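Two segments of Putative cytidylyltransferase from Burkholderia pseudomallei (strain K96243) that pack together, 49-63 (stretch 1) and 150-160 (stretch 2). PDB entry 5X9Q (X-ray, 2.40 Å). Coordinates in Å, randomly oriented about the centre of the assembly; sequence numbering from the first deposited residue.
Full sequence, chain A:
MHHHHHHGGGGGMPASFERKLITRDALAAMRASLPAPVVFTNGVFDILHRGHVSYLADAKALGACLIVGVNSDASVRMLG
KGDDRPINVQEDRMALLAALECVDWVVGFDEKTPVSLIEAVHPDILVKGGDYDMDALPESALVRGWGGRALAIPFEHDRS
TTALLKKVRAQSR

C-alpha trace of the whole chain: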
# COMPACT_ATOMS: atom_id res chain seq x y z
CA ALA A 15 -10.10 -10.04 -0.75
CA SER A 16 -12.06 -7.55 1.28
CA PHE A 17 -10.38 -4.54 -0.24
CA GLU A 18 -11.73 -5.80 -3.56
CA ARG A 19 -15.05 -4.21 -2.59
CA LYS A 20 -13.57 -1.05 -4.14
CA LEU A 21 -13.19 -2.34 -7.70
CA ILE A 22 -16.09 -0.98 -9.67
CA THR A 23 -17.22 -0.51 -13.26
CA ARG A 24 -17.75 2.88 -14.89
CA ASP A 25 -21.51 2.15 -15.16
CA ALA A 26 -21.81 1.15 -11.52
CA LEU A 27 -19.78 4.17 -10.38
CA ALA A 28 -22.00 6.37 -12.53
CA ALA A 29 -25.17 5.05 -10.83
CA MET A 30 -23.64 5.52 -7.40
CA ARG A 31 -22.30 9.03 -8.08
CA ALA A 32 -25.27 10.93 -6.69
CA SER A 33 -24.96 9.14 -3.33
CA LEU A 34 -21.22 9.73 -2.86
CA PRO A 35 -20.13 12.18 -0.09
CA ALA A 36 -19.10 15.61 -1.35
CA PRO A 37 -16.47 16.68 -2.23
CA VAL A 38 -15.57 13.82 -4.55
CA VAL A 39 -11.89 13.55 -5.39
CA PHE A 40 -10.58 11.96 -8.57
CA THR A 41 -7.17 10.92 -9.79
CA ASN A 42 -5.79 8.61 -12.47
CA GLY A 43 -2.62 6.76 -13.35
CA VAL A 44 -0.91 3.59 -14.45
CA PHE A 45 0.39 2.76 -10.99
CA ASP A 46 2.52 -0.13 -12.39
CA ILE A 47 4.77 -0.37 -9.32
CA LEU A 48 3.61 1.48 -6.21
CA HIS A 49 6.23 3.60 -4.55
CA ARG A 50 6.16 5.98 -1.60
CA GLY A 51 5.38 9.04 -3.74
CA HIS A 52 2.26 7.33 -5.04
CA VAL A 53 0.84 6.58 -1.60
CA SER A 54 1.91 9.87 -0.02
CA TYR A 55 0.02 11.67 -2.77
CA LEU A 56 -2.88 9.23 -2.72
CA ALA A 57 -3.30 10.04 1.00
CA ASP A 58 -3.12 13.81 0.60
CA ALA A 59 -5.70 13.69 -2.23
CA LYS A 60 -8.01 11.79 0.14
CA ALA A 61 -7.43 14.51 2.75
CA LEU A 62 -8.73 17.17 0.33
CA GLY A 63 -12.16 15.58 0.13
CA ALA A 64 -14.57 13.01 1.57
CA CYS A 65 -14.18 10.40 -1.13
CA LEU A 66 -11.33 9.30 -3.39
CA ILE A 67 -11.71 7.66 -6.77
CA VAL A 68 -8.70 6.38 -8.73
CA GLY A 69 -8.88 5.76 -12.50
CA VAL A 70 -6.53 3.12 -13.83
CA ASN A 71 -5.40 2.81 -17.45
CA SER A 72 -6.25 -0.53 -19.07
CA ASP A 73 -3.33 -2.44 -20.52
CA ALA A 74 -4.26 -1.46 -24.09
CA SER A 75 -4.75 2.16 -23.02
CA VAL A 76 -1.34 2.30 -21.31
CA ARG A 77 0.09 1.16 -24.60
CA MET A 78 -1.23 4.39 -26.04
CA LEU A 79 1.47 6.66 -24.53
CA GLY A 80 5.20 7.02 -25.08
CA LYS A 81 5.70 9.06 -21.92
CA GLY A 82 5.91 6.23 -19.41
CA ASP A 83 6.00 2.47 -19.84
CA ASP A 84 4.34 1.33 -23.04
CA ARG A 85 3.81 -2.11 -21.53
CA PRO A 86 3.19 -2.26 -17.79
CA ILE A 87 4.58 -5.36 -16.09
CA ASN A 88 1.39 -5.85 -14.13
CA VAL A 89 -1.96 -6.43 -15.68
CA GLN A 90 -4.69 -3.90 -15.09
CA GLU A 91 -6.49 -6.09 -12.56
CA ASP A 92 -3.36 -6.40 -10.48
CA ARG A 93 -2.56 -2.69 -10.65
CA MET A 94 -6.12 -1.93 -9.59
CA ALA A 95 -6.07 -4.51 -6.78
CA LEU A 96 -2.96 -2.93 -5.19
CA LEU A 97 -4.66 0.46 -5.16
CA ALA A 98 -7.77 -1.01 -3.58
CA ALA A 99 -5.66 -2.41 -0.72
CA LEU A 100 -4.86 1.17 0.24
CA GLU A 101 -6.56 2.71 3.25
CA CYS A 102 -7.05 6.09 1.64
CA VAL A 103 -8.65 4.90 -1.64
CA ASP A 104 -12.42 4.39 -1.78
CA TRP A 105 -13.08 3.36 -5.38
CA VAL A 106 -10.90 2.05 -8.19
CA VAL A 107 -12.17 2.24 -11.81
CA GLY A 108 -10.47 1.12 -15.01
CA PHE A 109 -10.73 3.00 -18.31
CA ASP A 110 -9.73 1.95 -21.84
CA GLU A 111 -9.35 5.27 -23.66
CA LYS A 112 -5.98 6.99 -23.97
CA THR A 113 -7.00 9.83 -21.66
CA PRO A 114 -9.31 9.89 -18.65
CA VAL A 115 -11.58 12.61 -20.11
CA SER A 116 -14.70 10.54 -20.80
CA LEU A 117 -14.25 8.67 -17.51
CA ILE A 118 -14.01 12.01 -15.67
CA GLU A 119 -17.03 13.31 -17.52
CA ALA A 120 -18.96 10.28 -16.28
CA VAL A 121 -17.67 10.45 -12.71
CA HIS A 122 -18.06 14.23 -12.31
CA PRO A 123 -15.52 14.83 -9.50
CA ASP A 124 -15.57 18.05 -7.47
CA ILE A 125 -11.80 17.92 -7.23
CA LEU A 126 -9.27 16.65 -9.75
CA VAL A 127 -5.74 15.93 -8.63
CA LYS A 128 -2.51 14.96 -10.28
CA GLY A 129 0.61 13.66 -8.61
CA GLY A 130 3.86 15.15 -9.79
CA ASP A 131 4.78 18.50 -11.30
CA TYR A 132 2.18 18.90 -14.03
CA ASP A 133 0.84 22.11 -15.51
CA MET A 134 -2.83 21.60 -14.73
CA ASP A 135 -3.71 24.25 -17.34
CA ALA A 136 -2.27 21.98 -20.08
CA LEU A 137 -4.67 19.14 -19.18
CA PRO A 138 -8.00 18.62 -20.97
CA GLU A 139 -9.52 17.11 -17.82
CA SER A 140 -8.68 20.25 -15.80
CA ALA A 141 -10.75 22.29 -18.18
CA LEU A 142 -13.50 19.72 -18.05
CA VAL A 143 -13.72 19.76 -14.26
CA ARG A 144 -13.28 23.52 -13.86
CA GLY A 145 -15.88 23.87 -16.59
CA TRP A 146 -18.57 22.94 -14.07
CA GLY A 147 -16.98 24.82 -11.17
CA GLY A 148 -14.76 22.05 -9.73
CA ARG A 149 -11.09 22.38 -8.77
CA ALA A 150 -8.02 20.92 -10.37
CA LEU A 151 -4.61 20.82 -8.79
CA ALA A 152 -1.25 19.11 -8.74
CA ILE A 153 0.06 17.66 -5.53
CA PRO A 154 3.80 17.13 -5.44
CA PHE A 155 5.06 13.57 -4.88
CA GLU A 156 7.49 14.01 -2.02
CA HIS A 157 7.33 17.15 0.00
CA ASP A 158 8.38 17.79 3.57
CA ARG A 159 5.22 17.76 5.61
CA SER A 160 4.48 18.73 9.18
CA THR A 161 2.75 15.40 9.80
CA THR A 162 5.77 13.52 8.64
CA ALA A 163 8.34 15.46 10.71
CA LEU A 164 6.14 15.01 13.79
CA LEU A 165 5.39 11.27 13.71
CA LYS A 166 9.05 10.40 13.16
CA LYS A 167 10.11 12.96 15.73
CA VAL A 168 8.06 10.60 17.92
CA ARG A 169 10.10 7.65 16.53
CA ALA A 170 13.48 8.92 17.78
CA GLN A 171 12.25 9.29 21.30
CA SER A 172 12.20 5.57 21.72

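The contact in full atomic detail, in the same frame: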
# COMPACT_ATOMS: atom_id res chain seq x y z
N HIS A 49 5.12 3.14 -5.35
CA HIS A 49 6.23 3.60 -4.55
C HIS A 49 5.69 4.62 -3.55
O HIS A 49 4.50 4.94 -3.56
CB HIS A 49 7.33 4.21 -5.41
CG HIS A 49 6.86 5.28 -6.33
ND1 HIS A 49 6.48 6.53 -5.89
CD2 HIS A 49 6.78 5.32 -7.69
CE1 HIS A 49 6.13 7.28 -6.92
NE2 HIS A 49 6.30 6.57 -8.03
N ARG A 50 6.57 5.12 -2.69
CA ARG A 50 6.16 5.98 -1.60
C ARG A 50 5.53 7.30 -2.05
O ARG A 50 4.67 7.84 -1.37
CB ARG A 50 7.36 6.25 -0.69
CG ARG A 50 6.99 6.97 0.57
CD ARG A 50 8.21 7.25 1.40
NE ARG A 50 7.81 7.77 2.70
CZ ARG A 50 8.60 7.80 3.76
NH1 ARG A 50 9.84 7.33 3.68
NH2 ARG A 50 8.14 8.29 4.90
N GLY A 51 5.96 7.81 -3.20
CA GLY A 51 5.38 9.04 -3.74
C GLY A 51 3.92 8.85 -4.11
O GLY A 51 3.09 9.71 -3.85
N HIS A 52 3.62 7.70 -4.70
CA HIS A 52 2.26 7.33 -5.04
C HIS A 52 1.34 7.35 -3.83
O HIS A 52 0.28 7.96 -3.87
CB HIS A 52 2.24 5.93 -5.63
CG HIS A 52 2.72 5.85 -7.05
ND1 HIS A 52 3.59 4.88 -7.49
CD2 HIS A 52 2.43 6.61 -8.13
CE1 HIS A 52 3.81 5.04 -8.78
NE2 HIS A 52 3.11 6.08 -9.19
N VAL A 53 1.74 6.69 -2.75
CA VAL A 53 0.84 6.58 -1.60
C VAL A 53 0.78 7.87 -0.79
O VAL A 53 -0.27 8.18 -0.23
CB VAL A 53 1.20 5.38 -0.68
CG1 VAL A 53 1.05 4.06 -1.48
CG2 VAL A 53 2.58 5.52 -0.08
N SER A 54 1.88 8.61 -0.74
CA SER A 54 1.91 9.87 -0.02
C SER A 54 0.91 10.81 -0.68
O SER A 54 0.13 11.49 -0.01
CB SER A 54 3.31 10.48 -0.04
OG SER A 54 4.18 9.80 0.84
N TYR A 55 0.92 10.85 -2.00
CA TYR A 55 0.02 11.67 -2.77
C TYR A 55 -1.39 11.12 -2.79
O TYR A 55 -2.30 11.89 -2.83
CB TYR A 55 0.58 11.96 -4.17
CG TYR A 55 -0.26 11.56 -5.35
CD1 TYR A 55 -1.35 12.29 -5.74
CD2 TYR A 55 0.03 10.44 -6.04
CE1 TYR A 55 -2.13 11.90 -6.81
CE2 TYR A 55 -0.72 10.04 -7.11
CZ TYR A 55 -1.80 10.76 -7.48
OH TYR A 55 -2.49 10.29 -8.54
N LEU A 56 -1.54 9.80 -2.75
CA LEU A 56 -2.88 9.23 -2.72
C LEU A 56 -3.60 9.60 -1.41
O LEU A 56 -4.82 9.78 -1.38
CB LEU A 56 -2.83 7.71 -2.88
CG LEU A 56 -2.72 7.19 -4.31
CD1 LEU A 56 -2.90 5.68 -4.35
CD2 LEU A 56 -3.74 7.88 -5.21
N ALA A 57 -2.82 9.70 -0.34
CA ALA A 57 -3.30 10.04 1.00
C ALA A 57 -3.67 11.50 1.13
O ALA A 57 -4.73 11.82 1.67
CB ALA A 57 -2.27 9.63 2.06
N ASP A 58 -2.85 12.38 0.58
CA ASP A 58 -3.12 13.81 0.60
C ASP A 58 -4.36 14.14 -0.24
O ASP A 58 -5.15 15.01 0.13
CB ASP A 58 -1.92 14.60 0.08
CG ASP A 58 -0.81 14.71 1.11
OD1 ASP A 58 -1.07 14.42 2.30
OD2 ASP A 58 0.32 15.07 0.74
N ALA A 59 -4.54 13.45 -1.37
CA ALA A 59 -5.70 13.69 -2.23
C ALA A 59 -6.95 13.33 -1.44
O ALA A 59 -7.93 14.08 -1.45
CB ALA A 59 -5.61 12.87 -3.54
N LYS A 60 -6.88 12.21 -0.70
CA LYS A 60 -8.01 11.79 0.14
C LYS A 60 -8.33 12.86 1.17
O LYS A 60 -9.49 13.14 1.44
CB LYS A 60 -7.72 10.45 0.85
CG LYS A 60 -8.85 10.01 1.80
CD LYS A 60 -10.17 9.93 1.03
CE LYS A 60 -11.37 9.59 1.92
NZ LYS A 60 -11.51 8.17 2.34
N ALA A 61 -7.29 13.47 1.73
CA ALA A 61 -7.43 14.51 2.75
C ALA A 61 -8.10 15.79 2.25
O ALA A 61 -8.60 16.59 3.05
CB ALA A 61 -6.06 14.84 3.33
N LEU A 62 -8.09 16.00 0.93
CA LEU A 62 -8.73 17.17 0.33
C LEU A 62 -10.24 17.02 0.26
O LEU A 62 -10.95 18.01 0.14
CB LEU A 62 -8.20 17.43 -1.08
CG LEU A 62 -6.73 17.81 -1.27
CD1 LEU A 62 -6.42 17.88 -2.77
CD2 LEU A 62 -6.45 19.15 -0.60
N GLY A 63 -10.75 15.79 0.38
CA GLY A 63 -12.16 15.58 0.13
C GLY A 63 -12.72 14.52 1.04
O GLY A 63 -12.09 14.18 2.02
N ALA A 150 -9.02 21.79 -9.80
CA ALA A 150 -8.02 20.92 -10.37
C ALA A 150 -6.67 21.35 -9.85
O ALA A 150 -6.36 22.53 -9.84
CB ALA A 150 -8.07 20.99 -11.89
N LEU A 151 -5.87 20.42 -9.37
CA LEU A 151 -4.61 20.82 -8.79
C LEU A 151 -3.61 19.70 -8.79
O LEU A 151 -3.97 18.53 -8.82
CB LEU A 151 -4.83 21.37 -7.39
CG LEU A 151 -5.41 20.47 -6.32
CD1 LEU A 151 -4.32 19.96 -5.39
CD2 LEU A 151 -6.48 21.27 -5.58
N ALA A 152 -2.33 20.08 -8.76
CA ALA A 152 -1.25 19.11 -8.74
C ALA A 152 -0.72 19.01 -7.32
O ALA A 152 -0.60 20.02 -6.63
CB ALA A 152 -0.14 19.53 -9.69
N ILE A 153 -0.45 17.82 -6.85
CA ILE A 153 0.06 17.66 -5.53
C ILE A 153 1.40 17.06 -5.79
O ILE A 153 1.50 16.10 -6.47
CB ILE A 153 -0.77 16.68 -4.70
CG1 ILE A 153 -2.09 17.30 -4.28
CG2 ILE A 153 -0.03 16.29 -3.45
CD1 ILE A 153 -3.02 16.33 -3.58
N PRO A 154 2.45 17.63 -5.24
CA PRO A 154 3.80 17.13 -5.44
C PRO A 154 3.96 15.80 -4.78
O PRO A 154 3.28 15.55 -3.86
CB PRO A 154 4.65 18.15 -4.73
CG PRO A 154 3.76 18.75 -3.75
CD PRO A 154 2.46 18.86 -4.44
N PHE A 155 4.90 14.94 -5.36
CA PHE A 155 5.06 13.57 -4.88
C PHE A 155 5.67 13.41 -3.49
O PHE A 155 5.12 12.71 -2.64
CB PHE A 155 5.93 12.77 -5.86
CG PHE A 155 5.23 12.42 -7.14
CD1 PHE A 155 4.12 11.60 -7.14
CD2 PHE A 155 5.70 12.91 -8.35
CE1 PHE A 155 3.48 11.27 -8.32
CE2 PHE A 155 5.06 12.59 -9.53
CZ PHE A 155 3.95 11.77 -9.52
N GLU A 156 6.84 14.05 -3.29
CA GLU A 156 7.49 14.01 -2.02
C GLU A 156 7.79 15.41 -1.67
O GLU A 156 8.52 16.12 -2.37
CB GLU A 156 8.81 13.22 -1.93
CG GLU A 156 8.64 11.69 -2.01
CD GLU A 156 10.00 11.05 -1.79
OE1 GLU A 156 10.95 11.36 -2.57
OE2 GLU A 156 10.12 10.23 -0.84
N HIS A 157 7.19 15.82 -0.56
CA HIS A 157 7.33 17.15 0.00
C HIS A 157 7.49 16.95 1.50
O HIS A 157 7.02 15.95 2.05
CB HIS A 157 6.10 18.00 -0.30
CG HIS A 157 4.81 17.30 -0.03
ND1 HIS A 157 4.28 16.36 -0.89
CD2 HIS A 157 3.93 17.40 1.00
CE1 HIS A 157 3.13 15.92 -0.41
NE2 HIS A 157 2.90 16.53 0.74
N ASP A 158 8.15 17.89 2.16
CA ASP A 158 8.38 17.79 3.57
C ASP A 158 7.17 18.36 4.24
O ASP A 158 6.88 19.55 4.17
CB ASP A 158 9.67 18.54 4.02
CG ASP A 158 10.07 18.29 5.48
OD1 ASP A 158 9.39 17.54 6.24
OD2 ASP A 158 11.13 18.87 5.85
N ARG A 159 6.43 17.45 4.91
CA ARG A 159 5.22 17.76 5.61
C ARG A 159 5.41 17.89 7.10
O ARG A 159 6.39 17.41 7.70
CB ARG A 159 4.11 16.71 5.38
CG ARG A 159 3.53 16.67 3.97
CD ARG A 159 2.24 15.86 3.81
NE ARG A 159 2.51 14.43 4.14
CZ ARG A 159 2.99 13.56 3.19
NH1 ARG A 159 3.18 13.95 1.89
NH2 ARG A 159 3.24 12.27 3.53
N SER A 160 4.45 18.57 7.76
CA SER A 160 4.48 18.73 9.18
C SER A 160 4.14 17.42 9.82
O SER A 160 4.81 17.05 10.78
CB SER A 160 3.48 19.78 9.69
OG SER A 160 3.87 21.07 9.25

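Most of stretch 1 is a helix that begins at R50 and packs against the end of a strand, residues 150-153, and the loop that follows it. The two axes approach to 9.8 Å at 144° between their N-to-C directions, so the two segments run roughly antiparallel: the start of the helix meets the loop, its later turns the strand. The contact buries 580 Å² in total.

H49 caps the helix, its ND1 accepting a weak hydrogen bond from G51 N at 3.0 Å. G51 CA and F155 CA, 4.7 Å apart, are the closest CA pair. An ideal CB on G51 would lie a tight 3.4 Å from F155 CB, and would also clash with H49 CE1 within stretch 1. The G51 carbonyl oxygen lies at the edge of the F155 ring.

One turn on, S54 points toward the loop. S54 OG donates to R50 O at 3.0 Å within the helix, and S54 CB is 3.9 Å from F155 O. Y55 meets the aromatic ring of F155 obliquely: Y55 CD2 is 4.2 Å from F155 CE1, and Y55 CB 4.4 Å from I153 CG2.

D58 supplies the polar centre of the interface. Its OD2 accepts a weak hydrogen bond from H157 NE2 at 3.0 Å and forms a salt bridge with R159 NH1 at 3.3 Å. Because this oxygen lies well out of the guanidinium plane, the attraction to R159 is one of charge, with no N-H aimed at it. H157 and R159 are both poorly ordered.

Beyond D58 the contact turns apolar. A59 CB lies 4.3 Å from I153 CD1, and I153 CD1 is also 3.8 Å from L62 CD1. L62 CD1 also reaches L151 CD1 at 3.9 Å, so the leucine packs against both strand residues that point toward the helix.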